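Local coordinates for beta-carbonic anhydrase (Methanothermobacter thermautotrophicus, PDB 1G5C), which catalyses the reversible hydration of carbon dioxide to bicarbonate, using a bound zinc ion, at residues S24-I29 and G78-I83; C32-L37 and I156-G161. All blocks are in the same frame, centred on the assembly; numbering follows the deposited sequence.

Both contacts are built on the mixed beta sheet of the subunit: interaction 1 within it, interaction 2 in loops leaving it. Interaction 1 pairs the first halves of strands 27-32 and 81-87, which run parallel as neighbours in the sheet. Interaction 2 lies beyond the other ends of the strands, where the loop after strand 27-32 meets the loop after strand 150-156. Their centres are about 21 Å apart. Along the chain the segments alternate: 24-29, 32-37, 78-83, 156-161. Strand 27-32 thus links them directly, starting in interaction 1 and delivering C32 to the zinc ion at its end. Strand 81-87 likewise ends at H87, a second zinc ligand. Interaction 1 is sheet framework; interaction 2 borders the metal site.

Interaction 1 of 2, residues S24-I29 and G78-I83; sequences SPKLCI and GDNEII. Unlike the reference sequence in segment 78-83: D79 (reference Val).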
loop_
_atom_site.group_PDB
_atom_site.type_symbol
_atom_site.label_atom_id
_atom_site.label_comp_id
_atom_site.label_asym_id
_atom_site.label_seq_id
_atom_site.Cartn_x
_atom_site.Cartn_y
_atom_site.Cartn_z
ATOM N N SER A 24 -5.060 20.731 8.450
ATOM C CA SER A 24 -5.705 19.429 8.507
ATOM C C SER A 24 -4.701 18.374 8.937
ATOM O O SER A 24 -3.496 18.610 8.938
ATOM C CB SER A 24 -6.290 19.044 7.131
ATOM O OG SER A 24 -7.378 19.877 6.749
ATOM N N PRO A 25 -5.195 17.214 9.378
ATOM C CA PRO A 25 -4.338 16.095 9.804
ATOM C C PRO A 25 -3.589 15.541 8.591
ATOM O O PRO A 25 -4.181 15.417 7.520
ATOM C CB PRO A 25 -5.338 15.066 10.295
ATOM C CG PRO A 25 -6.420 15.882 10.881
ATOM C CD PRO A 25 -6.458 17.216 10.141
ATOM N N LYS A 26 -2.306 15.222 8.737
ATOM C CA LYS A 26 -1.562 14.637 7.619
ATOM C C LYS A 26 -1.271 13.240 8.140
ATOM O O LYS A 26 -0.272 13.000 8.823
ATOM C CB LYS A 26 -0.275 15.410 7.343
ATOM C CG LYS A 26 -0.421 16.917 7.348
ATOM C CD LYS A 26 -1.098 17.445 6.118
ATOM C CE LYS A 26 -0.745 18.929 5.916
ATOM N NZ LYS A 26 -1.282 19.841 6.982
ATOM N N LEU A 27 -2.184 12.343 7.796
ATOM C CA LEU A 27 -2.227 10.948 8.240
ATOM C C LEU A 27 -1.756 9.836 7.297
ATOM O O LEU A 27 -2.004 9.864 6.082
ATOM C CB LEU A 27 -3.681 10.617 8.583
ATOM C CG LEU A 27 -4.275 10.383 9.960
ATOM C CD1 LEU A 27 -5.709 10.914 10.007
ATOM C CD2 LEU A 27 -4.267 8.898 10.244
ATOM N N CYS A 28 -1.115 8.827 7.873
ATOM C CA CYS A 28 -0.718 7.652 7.102
ATOM C C CYS A 28 -1.170 6.465 7.932
ATOM O O CYS A 28 -0.823 6.359 9.119
ATOM C CB CYS A 28 0.788 7.557 6.891
ATOM S SG CYS A 28 1.211 5.990 6.046
ATOM N N ILE A 29 -1.959 5.586 7.321
ATOM C CA ILE A 29 -2.466 4.398 7.999
ATOM C C ILE A 29 -1.737 3.174 7.436
ATOM O O ILE A 29 -1.587 3.021 6.210
ATOM C CB ILE A 29 -3.996 4.182 7.742
ATOM C CG1 ILE A 29 -4.812 5.433 8.094
ATOM C CG2 ILE A 29 -4.487 2.987 8.541
ATOM C CD1 ILE A 29 -4.918 5.724 9.580
ATOM N N GLY A 78 4.044 15.554 3.495
ATOM C CA GLY A 78 3.864 16.193 4.789
ATOM C C GLY A 78 3.227 15.391 5.921
ATOM O O GLY A 78 2.732 15.973 6.887
ATOM N N ASP A 79 3.224 14.067 5.833
ATOM C CA ASP A 79 2.632 13.274 6.912
ATOM C C ASP A 79 3.400 13.449 8.210
ATOM O O ASP A 79 4.637 13.397 8.231
ATOM C CB ASP A 79 2.591 11.799 6.520
ATOM C CG ASP A 79 1.519 11.523 5.504
ATOM O OD1 ASP A 79 1.577 10.482 4.826
ATOM O OD2 ASP A 79 0.601 12.355 5.391
ATOM N N ASN A 80 2.666 13.666 9.290
ATOM C CA ASN A 80 3.302 13.860 10.583
ATOM C C ASN A 80 2.685 12.941 11.622
ATOM O O ASN A 80 2.966 13.054 12.804
ATOM C CB ASN A 80 3.201 15.340 11.021
ATOM C CG ASN A 80 1.772 15.819 11.173
ATOM O OD1 ASN A 80 0.867 15.042 11.479
ATOM N ND2 ASN A 80 1.563 17.124 10.976
ATOM N N GLU A 81 1.843 12.018 11.166
ATOM C CA GLU A 81 1.214 11.060 12.068
ATOM C C GLU A 81 0.971 9.740 11.345
ATOM O O GLU A 81 0.351 9.703 10.276
ATOM C CB GLU A 81 -0.115 11.613 12.596
ATOM C CG GLU A 81 -0.886 10.659 13.511
ATOM C CD GLU A 81 -1.948 11.375 14.338
ATOM O OE1 GLU A 81 -2.506 12.385 13.848
ATOM O OE2 GLU A 81 -2.229 10.933 15.475
ATOM N N ILE A 82 1.458 8.659 11.936
ATOM C CA ILE A 82 1.293 7.335 11.351
ATOM C C ILE A 82 0.550 6.457 12.349
ATOM O O ILE A 82 0.853 6.487 13.550
ATOM C CB ILE A 82 2.666 6.671 11.067
ATOM C CG1 ILE A 82 3.473 7.525 10.092
ATOM C CG2 ILE A 82 2.452 5.256 10.514
ATOM C CD1 ILE A 82 4.899 7.039 9.896
ATOM N N ILE A 83 -0.410 5.679 11.857
ATOM C CA ILE A 83 -1.183 4.778 12.708
ATOM C C ILE A 83 -1.171 3.373 12.129
ATOM O O ILE A 83 -1.670 3.140 11.013
ATOM C CB ILE A 83 -2.685 5.207 12.828
ATOM C CG1 ILE A 83 -2.800 6.634 13.348
ATOM C CG2 ILE A 83 -3.416 4.266 13.785
ATOM C CD1 ILE A 83 -4.251 7.180 13.362
HETATM O O HOH W 1 -1.890 14.823 11.816
#
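L27 and I83 meet on one face of a parallel strand pair, part of the central sheet of the beta-carbonic anhydrase fold. Their side chains cross obliquely, with L27 CD2 3.6 Å from I83 CD1. I29 lies beside I83 and points the same way; its CD1 is 4.0 Å from I83 CB. On the other face C28 CB approaches I82 CG1 more loosely. The backbones are bonded from C28 N to E81 O and from I83 N to C28 O. Helix 64-77 packs on I82 and D79. Before the strands begin, the aliphatic part of K26 lies against the turn at G78, with CB 3.1 Å from G78 O. The chain bends at chi2 (-75°) and chi4 (-66°), which carries NZ back to S24 O and to L21 O. Replacing K26 with an alanine would probably uncover the turn at G78 and leave the carbonyls of S24 and L21 without their shared ammonium donor. K26 O accepts from N80 N at 3.0 Å and weakly from E81 N. One water closes this end: it accepts from K26 N and donates to E81 OE1 and, at 2.8 Å, to N80 OD1.

Interaction 2 of 2, residues C32-L37 and I156-G161; sequences CMDSRL and IDINTG. With ZN (zinc ion), chain G.
The zinc site of this beta-carbonic anhydrase borders the contact, in which the loop after C32 packs on the loop after strand 150-156. C32 SG binds the zinc ion at 2.4 Å; H87, C90 and a water complete the four ligands. D34 stands beside the metal and is gripped side-on by R36. R36 NE bonds to D34 OD1 at 2.9 Å and R36 NH2 to D34 OD2 at 3.0 Å, both close to the guanidinium plane. D34 OD1 also takes the backbone N of R36 on its anti lone pair, making an Asx turn. I158 packs across R36 at about a right angle. Its CG1, anti to the backbone N (chi1 -162°), lies over one guanidinium face, 3.6 Å above the plane and offset toward the rim. I158 CD1 touches R36 CB and L37 CD2. I156 CG2 meets the same L37 methyl, at 3.8 Å. R36 NH1 has a salt bridge to D89 and reaches N159 OD1 through a water. R36 O takes a bond from R49 of the second subunit. Three bonds from R36 hold the D34 carboxylate. Its OD2 is modelled 2.4 Å from the zinc-bound water O, doubtfully short, but consistent with D34 orienting that water.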
loop_
_atom_site.group_PDB
_atom_site.type_symbol
_atom_site.label_atom_id
_atom_site.label_comp_id
_atom_site.label_asym_id
_atom_site.label_seq_id
_atom_site.Cartn_x
_atom_site.Cartn_y
_atom_site.Cartn_z
ATOM N N CYS A 32 -3.625 -4.206 7.243
ATOM C CA CYS A 32 -3.538 -5.470 6.521
ATOM C C CYS A 32 -4.350 -5.496 5.228
ATOM O O CYS A 32 -5.245 -4.671 5.029
ATOM C CB CYS A 32 -3.976 -6.624 7.452
ATOM S SG CYS A 32 -3.780 -8.296 6.751
ATOM N N MET A 33 -4.061 -6.483 4.374
ATOM C CA MET A 33 -4.745 -6.627 3.084
ATOM C C MET A 33 -6.089 -7.365 3.198
ATOM O O MET A 33 -6.824 -7.514 2.198
ATOM C CB MET A 33 -3.828 -7.364 2.091
ATOM C CG MET A 33 -3.601 -8.820 2.454
ATOM S SD MET A 33 -2.363 -9.640 1.445
ATOM C CE MET A 33 -3.272 -10.061 0.069
ATOM N N ASP A 34 -6.394 -7.815 4.416
ATOM C CA ASP A 34 -7.627 -8.534 4.727
ATOM C C ASP A 34 -8.857 -7.854 4.109
ATOM O O ASP A 34 -9.082 -6.650 4.289
ATOM C CB ASP A 34 -7.799 -8.637 6.264
ATOM C CG ASP A 34 -8.762 -9.752 6.664
ATOM O OD1 ASP A 34 -9.985 -9.602 6.463
ATOM O OD2 ASP A 34 -8.281 -10.795 7.143
ATOM N N SER A 35 -9.665 -8.626 3.394
ATOM C CA SER A 35 -10.851 -8.077 2.720
ATOM C C SER A 35 -11.935 -7.537 3.635
ATOM O O SER A 35 -12.764 -6.725 3.202
ATOM C CB SER A 35 -11.482 -9.111 1.770
ATOM O OG SER A 35 -12.155 -10.129 2.489
ATOM N N ARG A 36 -11.937 -7.960 4.897
ATOM C CA ARG A 36 -12.954 -7.480 5.827
ATOM C C ARG A 36 -12.695 -6.062 6.327
ATOM O O ARG A 36 -13.549 -5.461 7.001
ATOM C CB ARG A 36 -13.065 -8.440 7.012
ATOM C CG ARG A 36 -13.548 -9.814 6.595
ATOM C CD ARG A 36 -13.386 -10.785 7.723
ATOM N NE ARG A 36 -11.983 -11.138 7.894
ATOM C CZ ARG A 36 -11.531 -11.949 8.843
ATOM N NH1 ARG A 36 -12.366 -12.503 9.730
ATOM N NH2 ARG A 36 -10.239 -12.221 8.888
ATOM N N LEU A 37 -11.521 -5.529 6.009
ATOM C CA LEU A 37 -11.185 -4.168 6.418
ATOM C C LEU A 37 -11.682 -3.158 5.391
ATOM O O LEU A 37 -11.764 -1.963 5.677
ATOM C CB LEU A 37 -9.670 -4.012 6.587
ATOM C CG LEU A 37 -9.089 -4.746 7.798
ATOM C CD1 LEU A 37 -7.563 -4.795 7.731
ATOM C CD2 LEU A 37 -9.565 -4.035 9.068
ATOM N N ILE A 156 -8.051 -3.351 15.610
ATOM C CA ILE A 156 -9.490 -3.246 15.409
ATOM C C ILE A 156 -10.169 -4.621 15.434
ATOM O O ILE A 156 -9.610 -5.595 14.939
ATOM C CB ILE A 156 -9.810 -2.550 14.040
ATOM C CG1 ILE A 156 -11.307 -2.253 13.936
ATOM C CG2 ILE A 156 -9.380 -3.452 12.856
ATOM C CD1 ILE A 156 -11.671 -1.377 12.701
ATOM N N ASP A 157 -11.362 -4.694 16.029
ATOM C CA ASP A 157 -12.141 -5.937 16.048
ATOM C C ASP A 157 -12.635 -6.094 14.606
ATOM O O ASP A 157 -13.381 -5.250 14.115
ATOM C CB ASP A 157 -13.344 -5.807 16.993
ATOM C CG ASP A 157 -14.165 -7.092 17.074
ATOM O OD1 ASP A 157 -14.653 -7.584 16.021
ATOM O OD2 ASP A 157 -14.323 -7.619 18.194
ATOM N N ILE A 158 -12.242 -7.173 13.937
ATOM C CA ILE A 158 -12.605 -7.362 12.545
ATOM C C ILE A 158 -14.109 -7.495 12.246
ATOM O O ILE A 158 -14.549 -7.299 11.105
ATOM C CB ILE A 158 -11.807 -8.560 11.943
ATOM C CG1 ILE A 158 -11.830 -8.496 10.406
ATOM C CG2 ILE A 158 -12.368 -9.899 12.448
ATOM C CD1 ILE A 158 -11.195 -7.224 9.819
ATOM N N ASN A 159 -14.909 -7.787 13.261
ATOM C CA ASN A 159 -16.340 -7.914 13.030
ATOM C C ASN A 159 -17.162 -6.695 13.430
ATOM O O ASN A 159 -18.186 -6.414 12.817
ATOM C CB ASN A 159 -16.876 -9.149 13.757
ATOM C CG ASN A 159 -16.172 -10.420 13.326
ATOM O OD1 ASN A 159 -16.136 -10.749 12.141
ATOM N ND2 ASN A 159 -15.596 -11.131 14.283
ATOM N N THR A 160 -16.711 -5.963 14.441
ATOM C CA THR A 160 -17.457 -4.813 14.937
ATOM C C THR A 160 -16.869 -3.438 14.576
ATOM O O THR A 160 -17.590 -2.441 14.576
ATOM C CB THR A 160 -17.590 -4.889 16.476
ATOM O OG1 THR A 160 -16.327 -4.566 17.077
ATOM C CG2 THR A 160 -17.998 -6.319 16.924
ATOM N N GLY A 161 -15.570 -3.380 14.278
ATOM C CA GLY A 161 -14.948 -2.107 13.937
ATOM C C GLY A 161 -14.480 -1.334 15.164
ATOM O O GLY A 161 -13.943 -0.226 15.065
HETATM ZN ZN ZN G . -4.761 -9.601 8.522
HETATM O O HOH W 2 -5.937 -11.067 7.757
HETATM O O HOH W 3 -15.098 -12.672 10.368
#